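Local coordinates for protein alcohol dehydrogenase (Thermus sp., PDB 4CPD) that probably oxidises alcohols and reduces carbonyl compounds with NAD(H), as a zinc-containing, medium-chain alcohol dehydrogenase, at residues A[57-62]-A[83-88]; A[90-95]-A[102-107]. One frame throughout, in Å; residues are numbered along the deposited sequence.

Interaction 1: A[57-62]-A[83-88]; sequences LGHEFV and GPFHIA. With ZN (zinc ion), chain E.
H59 and F85 meet in a buried contact beside the zinc and the NAD, where the loop leading into strand 60-68 lies against the 83-88 segment. The two side chains run alongside one another, with CD2 of H59 3.6 Å from CB of F85; their ring planes are 56° apart, an oblique pairing. CG of H59 sits between its backbone N and carbonyl carbon (chi1 50°), a rotation that carries NE2 to within 2.3 Å of the zinc. A histidine suits this place because one ring nitrogen can bind the metal while its ring carbon CD2 packs on a neighbour. This is the zinc site by the NAD in the medium-chain dehydrogenase fold, on the GroES-like side, completed by C38, D152 and a water. The F85 side chain touches the NAD and V295 of helix 295-307, so it fits the cofactor pocket as an apolar wall. No direct hydrogen bond joins the segments; instead one water donates to O of H59 and to O of G83, each at 2.9 Å. Farther along, CZ of F61 reaches 3.7 Å from N of G83. A serine in place of F61 would probably lose this ring contact and open a gap there.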
loop_
_atom_site.group_PDB
_atom_site.type_symbol
_atom_site.label_atom_id
_atom_site.label_comp_id
_atom_site.label_asym_id
_atom_site.label_seq_id
_atom_site.Cartn_x
_atom_site.Cartn_y
_atom_site.Cartn_z
ATOM N N LEU A 57 11.581 20.394 24.717
ATOM C CA LEU A 57 11.661 19.284 23.769
ATOM C C LEU A 57 11.088 17.982 24.321
ATOM O O LEU A 57 10.803 17.881 25.515
ATOM C CB LEU A 57 13.117 19.056 23.364
ATOM C CG LEU A 57 13.806 20.250 22.687
ATOM C CD1 LEU A 57 15.250 19.905 22.338
ATOM C CD2 LEU A 57 13.085 20.671 21.423
ATOM N N GLY A 58 10.918 16.999 23.432
ATOM C CA GLY A 58 10.584 15.619 23.815
ATOM C C GLY A 58 9.116 15.238 23.670
ATOM O O GLY A 58 8.218 16.058 23.920
ATOM N N HIS A 59 8.868 13.994 23.244
ATOM C CA HIS A 59 7.506 13.488 23.081
ATOM C C HIS A 59 7.338 12.047 23.582
ATOM O O HIS A 59 6.294 11.419 23.347
ATOM C CB HIS A 59 7.135 13.556 21.609
ATOM C CG HIS A 59 8.164 12.945 20.731
ATOM N ND1 HIS A 59 9.142 13.699 20.124
ATOM C CD2 HIS A 59 8.415 11.656 20.415
ATOM C CE1 HIS A 59 9.938 12.897 19.445
ATOM N NE2 HIS A 59 9.521 11.653 19.612
ATOM N N GLU A 60 8.367 11.522 24.249
ATOM C CA GLU A 60 8.288 10.226 24.881
ATOM C C GLU A 60 8.195 10.357 26.422
ATOM O O GLU A 60 9.093 10.930 27.028
ATOM C CB GLU A 60 9.512 9.448 24.543
ATOM C CG GLU A 60 9.626 8.967 23.112
ATOM C CD GLU A 60 10.988 8.329 22.898
ATOM O OE1 GLU A 60 12.001 9.047 22.913
ATOM O OE2 GLU A 60 11.085 7.107 22.747
ATOM N N PHE A 61 7.113 9.840 27.025
ATOM C CA PHE A 61 6.926 9.958 28.458
ATOM C C PHE A 61 6.107 8.855 29.101
ATOM O O PHE A 61 5.266 8.207 28.468
ATOM C CB PHE A 61 6.236 11.267 28.767
ATOM C CG PHE A 61 4.799 11.305 28.347
ATOM C CD1 PHE A 61 4.460 11.543 27.048
ATOM C CD2 PHE A 61 3.803 11.100 29.259
ATOM C CE1 PHE A 61 3.139 11.569 26.657
ATOM C CE2 PHE A 61 2.472 11.125 28.890
ATOM C CZ PHE A 61 2.137 11.350 27.584
ATOM N N VAL A 62 6.364 8.680 30.387
ATOM C CA VAL A 62 5.480 7.944 31.290
ATOM C C VAL A 62 5.492 8.679 32.623
ATOM O O VAL A 62 6.528 9.197 33.046
ATOM C CB VAL A 62 5.939 6.467 31.471
ATOM C CG1 VAL A 62 7.411 6.402 31.851
ATOM C CG2 VAL A 62 5.037 5.735 32.475
ATOM N N GLY A 83 1.091 7.912 26.908
ATOM C CA GLY A 83 0.290 8.469 25.814
ATOM C C GLY A 83 1.072 8.475 24.531
ATOM O O GLY A 83 2.298 8.472 24.565
ATOM N N PRO A 84 0.372 8.464 23.398
ATOM C CA PRO A 84 1.001 8.644 22.092
ATOM C C PRO A 84 1.795 9.945 21.985
ATOM O O PRO A 84 1.424 10.949 22.563
ATOM C CB PRO A 84 -0.182 8.724 21.145
ATOM C CG PRO A 84 -1.239 7.944 21.825
ATOM C CD PRO A 84 -1.081 8.282 23.271
ATOM N N PHE A 85 2.882 9.909 21.234
ATOM C CA PHE A 85 3.668 11.082 20.982
ATOM C C PHE A 85 2.953 12.137 20.150
ATOM O O PHE A 85 3.429 13.246 20.031
ATOM C CB PHE A 85 4.978 10.690 20.310
ATOM C CG PHE A 85 4.848 10.255 18.876
ATOM C CD1 PHE A 85 4.874 11.184 17.837
ATOM C CD2 PHE A 85 4.795 8.908 18.556
ATOM C CE1 PHE A 85 4.809 10.775 16.513
ATOM C CE2 PHE A 85 4.716 8.500 17.231
ATOM C CZ PHE A 85 4.729 9.435 16.211
ATOM N N HIS A 86 1.834 11.794 19.558
ATOM C CA HIS A 86 1.125 12.735 18.762
ATOM C C HIS A 86 -0.302 12.811 19.282
ATOM O O HIS A 86 -0.841 11.831 19.726
ATOM C CB HIS A 86 1.174 12.322 17.290
ATOM C CG HIS A 86 0.449 11.047 17.000
ATOM N ND1 HIS A 86 1.018 9.811 17.194
ATOM C CD2 HIS A 86 -0.797 10.813 16.525
ATOM C CE1 HIS A 86 0.159 8.872 16.841
ATOM N NE2 HIS A 86 -0.954 9.450 16.446
ATOM N N ILE A 87 -0.914 13.986 19.195
ATOM C CA ILE A 87 -2.205 14.217 19.808
ATOM C C ILE A 87 -3.283 14.224 18.768
ATOM O O ILE A 87 -3.015 14.432 17.598
ATOM C CB ILE A 87 -2.249 15.544 20.604
ATOM C CG1 ILE A 87 -2.085 16.760 19.685
ATOM C CG2 ILE A 87 -1.130 15.587 21.624
ATOM C CD1 ILE A 87 -2.684 18.036 20.264
ATOM N N ALA A 88 -4.506 14.019 19.234
ATOM C CA ALA A 88 -5.647 13.813 18.387
ATOM C C ALA A 88 -6.879 14.254 19.129
ATOM O O ALA A 88 -6.921 14.174 20.343
ATOM C CB ALA A 88 -5.770 12.359 17.987
HETATM ZN ZN ZN E . 9.693 9.625 18.628
HETATM O O HOH W 1 5.093 9.016 24.432
HETATM O O HOH W 2 8.507 9.955 16.479
#

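Interaction 2: A[90-95]-A[102-107]; sequences GTCPYC and LCERGG. With ZN (zinc ion), chain F.
SG of C92 is gripped from three directions: by the zinc at 2.4 Å, by N of E104 and by N of C95. The N-H of E104 points almost straight at the sulfur (173°, 3.4 Å); C92 is at the N-cap of helix 93-96, and its SG accepts the capping bond from C95 N. This is the four-cysteine structural zinc site of the family, in which C92, C95 and C103 are joined by C89. Cysteine suits these places because a thiolate can bind zinc and accept N-H bonds at once, and the donors would probably help spread its negative charge. SG of C95 likewise takes an N-H from G90 (3.1 Å). C103 turns its SG anti to the backbone N (chi1 176°), bringing it 2.2 Å from the metal, and begins a type I beta turn closed by the bond from G106 N to C103 O (3.0 Å). Away from the metal, Y94 lies against L102, its CD1 3.7 Å from CB of L102, an apolar pairing beside the second subunit, whose P259 packs on Y94 and G260 on L102. E104 crosses Y94 at about a right angle, the carboxylate and ring planes 83° apart, and its OE2 lies in the ring plane, 3.7 Å from CE2 of Y94.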
loop_
_atom_site.group_PDB
_atom_site.type_symbol
_atom_site.label_atom_id
_atom_site.label_comp_id
_atom_site.label_asym_id
_atom_site.label_seq_id
_atom_site.Cartn_x
_atom_site.Cartn_y
_atom_site.Cartn_z
ATOM N N GLY A 90 -10.292 13.465 18.357
ATOM C CA GLY A 90 -11.327 12.471 18.517
ATOM C C GLY A 90 -12.652 12.764 17.821
ATOM O O GLY A 90 -13.579 11.923 17.844
ATOM N N THR A 91 -12.782 13.946 17.221
ATOM C CA THR A 91 -14.067 14.320 16.591
ATOM C C THR A 91 -13.960 14.793 15.139
ATOM O O THR A 91 -14.954 14.791 14.430
ATOM C CB THR A 91 -14.876 15.359 17.445
ATOM O OG1 THR A 91 -14.073 16.529 17.704
ATOM C CG2 THR A 91 -15.341 14.735 18.775
ATOM N N CYS A 92 -12.776 15.173 14.670
ATOM C CA CYS A 92 -12.643 15.523 13.260
ATOM C C CYS A 92 -12.848 14.305 12.352
ATOM O O CYS A 92 -12.786 13.149 12.800
ATOM C CB CYS A 92 -11.296 16.147 12.999
ATOM S SG CYS A 92 -9.921 15.024 12.958
ATOM N N PRO A 93 -13.090 14.548 11.052
ATOM C CA PRO A 93 -13.352 13.424 10.146
ATOM C C PRO A 93 -12.262 12.343 10.117
ATOM O O PRO A 93 -12.598 11.147 10.035
ATOM C CB PRO A 93 -13.467 14.102 8.781
ATOM C CG PRO A 93 -13.801 15.525 9.076
ATOM C CD PRO A 93 -13.072 15.832 10.328
ATOM N N TYR A 94 -10.999 12.762 10.190
ATOM C CA TYR A 94 -9.897 11.788 10.291
ATOM C C TYR A 94 -9.921 10.937 11.591
ATOM O O TYR A 94 -9.702 9.736 11.541
ATOM C CB TYR A 94 -8.533 12.468 10.061
ATOM C CG TYR A 94 -8.414 12.901 8.625
ATOM C CD1 TYR A 94 -8.148 11.972 7.622
ATOM C CD2 TYR A 94 -8.673 14.233 8.240
ATOM C CE1 TYR A 94 -8.087 12.360 6.290
ATOM C CE2 TYR A 94 -8.611 14.628 6.909
ATOM C CZ TYR A 94 -8.317 13.695 5.934
ATOM O OH TYR A 94 -8.251 14.088 4.603
ATOM N N CYS A 95 -10.206 11.556 12.729
ATOM C CA CYS A 95 -10.307 10.825 13.974
ATOM C C CYS A 95 -11.455 9.865 13.888
ATOM O O CYS A 95 -11.329 8.762 14.364
ATOM C CB CYS A 95 -10.501 11.754 15.189
ATOM S SG CYS A 95 -9.000 12.613 15.695
ATOM N N LEU A 102 -3.756 11.639 11.333
ATOM C CA LEU A 102 -4.133 12.686 10.392
ATOM C C LEU A 102 -5.112 13.677 10.982
ATOM O O LEU A 102 -5.757 14.421 10.221
ATOM C CB LEU A 102 -4.746 12.046 9.153
ATOM C CG LEU A 102 -3.773 11.096 8.447
ATOM C CD1 LEU A 102 -4.490 10.383 7.303
ATOM C CD2 LEU A 102 -2.540 11.843 7.956
ATOM N N CYS A 103 -5.229 13.681 12.318
ATOM C CA CYS A 103 -6.164 14.563 13.033
ATOM C C CYS A 103 -5.957 15.992 12.570
ATOM O O CYS A 103 -4.823 16.441 12.423
ATOM C CB CYS A 103 -5.938 14.516 14.530
ATOM S SG CYS A 103 -7.003 15.673 15.390
ATOM N N GLU A 104 -7.059 16.685 12.319
ATOM C CA GLU A 104 -7.010 18.077 11.829
ATOM C C GLU A 104 -6.503 19.066 12.878
ATOM O O GLU A 104 -5.909 20.066 12.540
ATOM C CB GLU A 104 -8.373 18.514 11.273
ATOM C CG GLU A 104 -8.462 18.330 9.753
ATOM C CD GLU A 104 -9.879 18.134 9.268
ATOM O OE1 GLU A 104 -10.785 18.308 10.116
ATOM O OE2 GLU A 104 -10.087 17.797 8.068
ATOM N N ARG A 105 -6.714 18.756 14.148
ATOM C CA ARG A 105 -6.084 19.490 15.260
ATOM C C ARG A 105 -4.842 18.747 15.797
ATOM O O ARG A 105 -4.459 18.879 16.967
ATOM C CB ARG A 105 -7.106 19.690 16.368
ATOM C CG ARG A 105 -8.129 20.770 16.047
ATOM C CD ARG A 105 -9.240 20.818 17.078
ATOM N NE ARG A 105 -10.231 19.853 16.644
ATOM C CZ ARG A 105 -11.342 20.129 15.978
ATOM N NH1 ARG A 105 -11.686 21.396 15.721
ATOM N NH2 ARG A 105 -12.126 19.113 15.607
ATOM N N GLY A 106 -4.215 17.965 14.924
ATOM C CA GLY A 106 -3.143 17.099 15.335
ATOM C C GLY A 106 -1.891 17.863 15.653
ATOM O O GLY A 106 -1.738 18.975 15.202
ATOM N N GLY A 107 -1.009 17.247 16.437
ATOM C CA GLY A 107 0.322 17.787 16.737
ATOM C C GLY A 107 1.212 16.766 17.398
ATOM O O GLY A 107 0.755 15.698 17.735
HETATM ZN ZN ZN F . -9.011 14.870 15.173
#

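Both contacts belong to the GroES-like domain and follow one another along the chain, their centres about 16 Å apart. Interaction 1 is wholly buried near the cofactor, whereas interaction 2 is partly exposed and borders the second subunit. Each holds a zinc, but differently: in 57-62 with 83-88 only one of the two segments supplies a ligand, a histidine, and a water bridges the backbones, while in 90-95 with 102-107 both segments supply cysteines, so the metal itself ties them together. The two contacts also touch, as I87 N lies 2.8 Å from G107 O, a probable hydrogen bond between the short antiparallel strands 86-87 and 107-108, and A88 packs on C103.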